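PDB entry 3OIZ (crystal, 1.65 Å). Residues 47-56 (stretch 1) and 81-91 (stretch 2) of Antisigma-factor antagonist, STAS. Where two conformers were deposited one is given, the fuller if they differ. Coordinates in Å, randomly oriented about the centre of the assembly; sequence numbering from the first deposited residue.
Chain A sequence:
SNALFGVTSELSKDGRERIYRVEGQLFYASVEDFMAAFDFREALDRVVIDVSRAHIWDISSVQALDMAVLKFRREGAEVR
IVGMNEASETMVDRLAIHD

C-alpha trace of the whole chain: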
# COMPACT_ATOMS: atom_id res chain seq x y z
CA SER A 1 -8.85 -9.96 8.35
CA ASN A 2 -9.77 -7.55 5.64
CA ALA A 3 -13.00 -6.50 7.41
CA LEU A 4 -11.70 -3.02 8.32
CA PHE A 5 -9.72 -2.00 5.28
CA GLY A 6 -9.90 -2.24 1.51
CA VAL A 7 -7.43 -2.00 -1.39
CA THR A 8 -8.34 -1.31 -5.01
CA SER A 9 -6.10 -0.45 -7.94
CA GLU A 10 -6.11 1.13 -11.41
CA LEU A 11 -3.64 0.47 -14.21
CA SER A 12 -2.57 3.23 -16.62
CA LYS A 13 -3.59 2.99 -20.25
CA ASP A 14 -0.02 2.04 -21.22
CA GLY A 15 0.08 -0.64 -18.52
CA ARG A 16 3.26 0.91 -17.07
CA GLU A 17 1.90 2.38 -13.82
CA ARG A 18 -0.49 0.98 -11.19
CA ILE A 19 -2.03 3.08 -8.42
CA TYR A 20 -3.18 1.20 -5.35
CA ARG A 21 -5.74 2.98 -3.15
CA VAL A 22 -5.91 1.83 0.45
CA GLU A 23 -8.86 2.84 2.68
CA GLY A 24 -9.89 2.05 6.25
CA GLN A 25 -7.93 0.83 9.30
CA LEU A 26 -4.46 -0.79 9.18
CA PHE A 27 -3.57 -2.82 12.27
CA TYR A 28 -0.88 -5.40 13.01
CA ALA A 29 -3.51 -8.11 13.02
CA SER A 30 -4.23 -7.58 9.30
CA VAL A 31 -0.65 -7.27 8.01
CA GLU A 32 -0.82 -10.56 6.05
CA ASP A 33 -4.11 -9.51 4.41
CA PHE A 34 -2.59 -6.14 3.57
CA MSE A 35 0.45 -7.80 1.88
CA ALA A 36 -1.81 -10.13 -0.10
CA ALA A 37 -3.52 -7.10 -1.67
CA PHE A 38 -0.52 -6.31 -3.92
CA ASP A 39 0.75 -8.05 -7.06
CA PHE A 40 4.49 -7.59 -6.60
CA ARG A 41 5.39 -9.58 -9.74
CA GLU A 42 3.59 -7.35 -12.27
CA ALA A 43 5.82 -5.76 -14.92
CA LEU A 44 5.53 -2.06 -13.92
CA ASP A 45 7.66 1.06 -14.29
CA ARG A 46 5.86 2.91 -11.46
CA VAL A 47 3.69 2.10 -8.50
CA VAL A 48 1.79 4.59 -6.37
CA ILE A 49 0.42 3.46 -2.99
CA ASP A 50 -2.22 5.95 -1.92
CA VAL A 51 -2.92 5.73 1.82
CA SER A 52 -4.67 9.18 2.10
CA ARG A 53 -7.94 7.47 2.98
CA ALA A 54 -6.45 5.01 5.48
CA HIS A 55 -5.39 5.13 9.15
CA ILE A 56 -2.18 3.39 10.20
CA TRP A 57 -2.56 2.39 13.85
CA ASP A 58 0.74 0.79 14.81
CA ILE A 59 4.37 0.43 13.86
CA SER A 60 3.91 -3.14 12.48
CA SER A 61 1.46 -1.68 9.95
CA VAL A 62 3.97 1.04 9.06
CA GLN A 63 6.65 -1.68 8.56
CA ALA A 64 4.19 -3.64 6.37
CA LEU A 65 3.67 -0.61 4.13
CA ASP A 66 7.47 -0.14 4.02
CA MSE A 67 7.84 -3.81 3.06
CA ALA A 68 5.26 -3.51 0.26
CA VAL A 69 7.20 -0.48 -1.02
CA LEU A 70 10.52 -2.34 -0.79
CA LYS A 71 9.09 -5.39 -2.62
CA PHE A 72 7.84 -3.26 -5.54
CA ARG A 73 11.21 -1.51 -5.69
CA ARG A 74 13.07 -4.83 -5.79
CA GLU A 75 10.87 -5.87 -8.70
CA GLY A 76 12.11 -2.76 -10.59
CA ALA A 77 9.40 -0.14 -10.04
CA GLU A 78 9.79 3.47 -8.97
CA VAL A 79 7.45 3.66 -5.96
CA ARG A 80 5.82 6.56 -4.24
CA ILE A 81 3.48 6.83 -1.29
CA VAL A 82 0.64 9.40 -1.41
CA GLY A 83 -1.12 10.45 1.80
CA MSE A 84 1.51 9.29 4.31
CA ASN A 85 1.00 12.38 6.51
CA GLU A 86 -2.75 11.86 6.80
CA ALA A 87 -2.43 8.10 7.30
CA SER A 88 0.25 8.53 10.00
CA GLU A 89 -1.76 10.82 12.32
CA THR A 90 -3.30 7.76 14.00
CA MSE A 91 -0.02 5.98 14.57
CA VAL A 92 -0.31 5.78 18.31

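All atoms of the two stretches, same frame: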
# COMPACT_ATOMS: atom_id res chain seq x y z
N VAL A 47 4.78 2.47 -9.36
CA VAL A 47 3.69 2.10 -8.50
C VAL A 47 3.44 3.27 -7.58
O VAL A 47 4.38 3.84 -7.01
CB VAL A 47 4.02 0.81 -7.67
CG1 VAL A 47 2.95 0.55 -6.62
CG2 VAL A 47 4.16 -0.38 -8.61
N VAL A 48 2.17 3.62 -7.40
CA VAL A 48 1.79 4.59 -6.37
C VAL A 48 0.98 3.82 -5.34
O VAL A 48 0.05 3.08 -5.71
CB VAL A 48 0.93 5.71 -6.98
CG1 VAL A 48 0.44 6.67 -5.87
CG2 VAL A 48 1.72 6.43 -8.07
N ILE A 49 1.30 4.00 -4.06
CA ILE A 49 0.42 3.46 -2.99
C ILE A 49 -0.18 4.64 -2.25
O ILE A 49 0.52 5.39 -1.55
CB ILE A 49 1.17 2.52 -2.04
CG1 ILE A 49 1.87 1.38 -2.83
CG2 ILE A 49 0.22 1.94 -0.96
CD1 ILE A 49 2.68 0.48 -1.91
N ASP A 50 -1.50 4.80 -2.42
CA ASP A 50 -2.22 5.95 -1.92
C ASP A 50 -2.86 5.52 -0.61
O ASP A 50 -3.82 4.74 -0.61
CB ASP A 50 -3.27 6.42 -2.94
CG ASP A 50 -4.02 7.68 -2.50
OD1 ASP A 50 -4.22 7.90 -1.29
OD2 ASP A 50 -4.43 8.44 -3.39
N VAL A 51 -2.34 6.04 0.50
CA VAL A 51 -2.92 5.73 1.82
C VAL A 51 -3.68 6.96 2.44
O VAL A 51 -3.98 6.97 3.64
CB VAL A 51 -1.83 5.19 2.80
CG1 VAL A 51 -1.30 3.85 2.29
CG2 VAL A 51 -0.68 6.23 3.01
N SER A 52 -4.03 7.93 1.61
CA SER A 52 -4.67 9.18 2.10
C SER A 52 -5.98 8.92 2.80
O SER A 52 -6.38 9.70 3.67
CB SER A 52 -4.91 10.16 0.94
OG SER A 52 -5.80 9.60 -0.02
N ARG A 53 -6.64 7.82 2.42
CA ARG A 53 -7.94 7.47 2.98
C ARG A 53 -7.85 6.33 4.01
O ARG A 53 -8.86 5.70 4.36
CB ARG A 53 -8.94 7.17 1.87
CG ARG A 53 -9.07 8.43 1.03
CD ARG A 53 -10.18 8.39 0.07
NE ARG A 53 -10.18 9.58 -0.78
CZ ARG A 53 -11.25 9.99 -1.48
NH1 ARG A 53 -12.40 9.30 -1.39
NH2 ARG A 53 -11.18 11.07 -2.24
N ALA A 54 -6.64 6.09 4.50
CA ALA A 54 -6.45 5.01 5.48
C ALA A 54 -5.91 5.57 6.79
O ALA A 54 -5.42 6.71 6.84
CB ALA A 54 -5.44 3.99 4.89
N HIS A 55 -5.98 4.77 7.86
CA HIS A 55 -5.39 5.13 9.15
C HIS A 55 -4.44 4.01 9.56
O HIS A 55 -4.84 2.87 9.63
CB HIS A 55 -6.49 5.25 10.23
CG HIS A 55 -7.50 6.31 9.91
ND1 HIS A 55 -7.15 7.64 9.73
CD2 HIS A 55 -8.84 6.23 9.72
CE1 HIS A 55 -8.25 8.33 9.45
NE2 HIS A 55 -9.28 7.50 9.44
N ILE A 56 -3.17 4.35 9.73
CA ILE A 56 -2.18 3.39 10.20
C ILE A 56 -2.15 3.44 11.71
O ILE A 56 -1.91 4.53 12.30
CB ILE A 56 -0.79 3.71 9.63
CG1 ILE A 56 -0.81 3.63 8.08
CG2 ILE A 56 0.22 2.72 10.22
CD1 ILE A 56 0.44 4.34 7.41
N ILE A 81 4.62 6.88 -2.18
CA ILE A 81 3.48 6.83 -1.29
C ILE A 81 2.79 8.19 -1.37
O ILE A 81 3.47 9.22 -1.37
CB ILE A 81 3.88 6.56 0.18
CG1 ILE A 81 4.51 5.16 0.31
CG2 ILE A 81 2.63 6.60 1.06
CD1 ILE A 81 5.02 4.81 1.78
N VAL A 82 1.47 8.18 -1.47
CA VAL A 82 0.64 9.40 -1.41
C VAL A 82 -0.16 9.34 -0.13
O VAL A 82 -0.70 8.27 0.21
CB VAL A 82 -0.34 9.48 -2.61
CG1 VAL A 82 -1.40 10.58 -2.41
CG2 VAL A 82 0.43 9.74 -3.91
N GLY A 83 -0.25 10.45 0.61
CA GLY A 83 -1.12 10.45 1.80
C GLY A 83 -0.49 9.94 3.08
O GLY A 83 -1.20 9.67 4.03
N MSE A 84 0.85 9.77 3.10
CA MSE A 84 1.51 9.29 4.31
C MSE A 84 1.23 10.16 5.52
O MSE A 84 1.03 9.64 6.62
CB MSE A 84 3.01 9.09 4.11
CG MSE A 84 3.72 8.44 5.31
SE MSE A 84 3.09 6.60 5.45
CE MSE A 84 4.14 5.89 6.88
N ASN A 85 1.23 11.49 5.36
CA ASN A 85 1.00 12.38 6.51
C ASN A 85 -0.36 12.12 7.13
O ASN A 85 -0.48 11.88 8.36
CB ASN A 85 1.12 13.83 6.10
CG ASN A 85 0.91 14.79 7.27
OD1 ASN A 85 -0.13 15.44 7.36
ND2 ASN A 85 1.91 14.89 8.18
N GLU A 86 -1.39 12.09 6.29
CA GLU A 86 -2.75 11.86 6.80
C GLU A 86 -2.86 10.49 7.44
O GLU A 86 -3.47 10.33 8.53
CB GLU A 86 -3.75 11.91 5.64
CG GLU A 86 -3.94 13.28 5.15
CD GLU A 86 -3.04 13.67 3.99
OE1 GLU A 86 -1.94 13.09 3.79
OE2 GLU A 86 -3.46 14.61 3.29
N ALA A 87 -2.30 9.47 6.79
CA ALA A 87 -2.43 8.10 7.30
C ALA A 87 -1.68 7.90 8.64
O ALA A 87 -2.06 7.06 9.45
CB ALA A 87 -1.93 7.10 6.26
N SER A 88 -0.63 8.70 8.85
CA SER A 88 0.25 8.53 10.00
C SER A 88 -0.24 9.22 11.28
O SER A 88 0.34 9.02 12.35
CB SER A 88 1.65 8.99 9.65
OG SER A 88 2.17 8.17 8.62
N GLU A 89 -1.28 10.05 11.17
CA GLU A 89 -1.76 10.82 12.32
C GLU A 89 -2.28 9.91 13.43
O GLU A 89 -2.26 10.28 14.61
CB GLU A 89 -2.85 11.83 11.90
CG GLU A 89 -2.35 12.96 10.97
CD GLU A 89 -1.66 14.13 11.71
OE1 GLU A 89 -1.00 13.93 12.75
OE2 GLU A 89 -1.78 15.28 11.23
N THR A 90 -2.74 8.72 13.06
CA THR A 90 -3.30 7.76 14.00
C THR A 90 -2.27 6.81 14.56
O THR A 90 -2.62 5.91 15.35
CB THR A 90 -4.39 6.90 13.32
OG1 THR A 90 -3.93 6.51 12.02
CG2 THR A 90 -5.69 7.72 13.19
N MSE A 91 -1.01 6.98 14.19
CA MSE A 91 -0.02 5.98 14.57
C MSE A 91 0.32 6.30 16.00
O MSE A 91 1.07 7.21 16.30
CB MSE A 91 1.17 5.87 13.60
CG MSE A 91 1.76 4.40 13.63
SE MSE A 91 2.77 4.11 15.24
CE MSE A 91 4.15 5.44 15.12
O HOH W 1 -4.66 8.55 10.14

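Stretch 2 begins as a strand running parallel to the first strand of stretch 1. Ile81 pairs with Ile49, its CA lying 3.3 Å from Ile49 O in a CA-H...O contact, while its CG2 packs 3.9 Å from Val51 CG2. Val82 supplies both hydrogen bonds of the ladder: its N donates to Ile49 O (2.9 Å, 164°), and its O accepts from Val51 N (2.8 Å, 155°). Its side chain shares a sheet face with that of Asp50, and its CG2 meets Val48 CG1 at 3.6 Å.

Gly83 then occupies the N-cap position, right before the helix. With phi/psi of 86/12, a CB would jam against the preceding carbonyl and fall 2.4 Å from Ser52 N, so the close passage, 3.8 Å between Gly83 CA and Ser52 CA, depends on glycine.

From the helix, selenomethionine Met84 reaches back, SE lying 4.0 Å from Ile56 CD1. Ala87 points its CB toward stretch 1, 3.6 Å from Val51 CG2 and 3.8 Å from Ile56 CD1; its O accepts from Ile56 N (2.9 Å, 168°).

After the helix, Thr90 OG1 donates to Ile56 O (2.8 Å) and accepts from water 1 (2.9 Å). That water bridges the stretches, also donating to Glu86 O (2.7 Å) and hydrogen-bonding His55 ND1 (2.7 Å). Finally, Met91 CG makes an apolar contact with Ile56 CG2 at 4.1 Å.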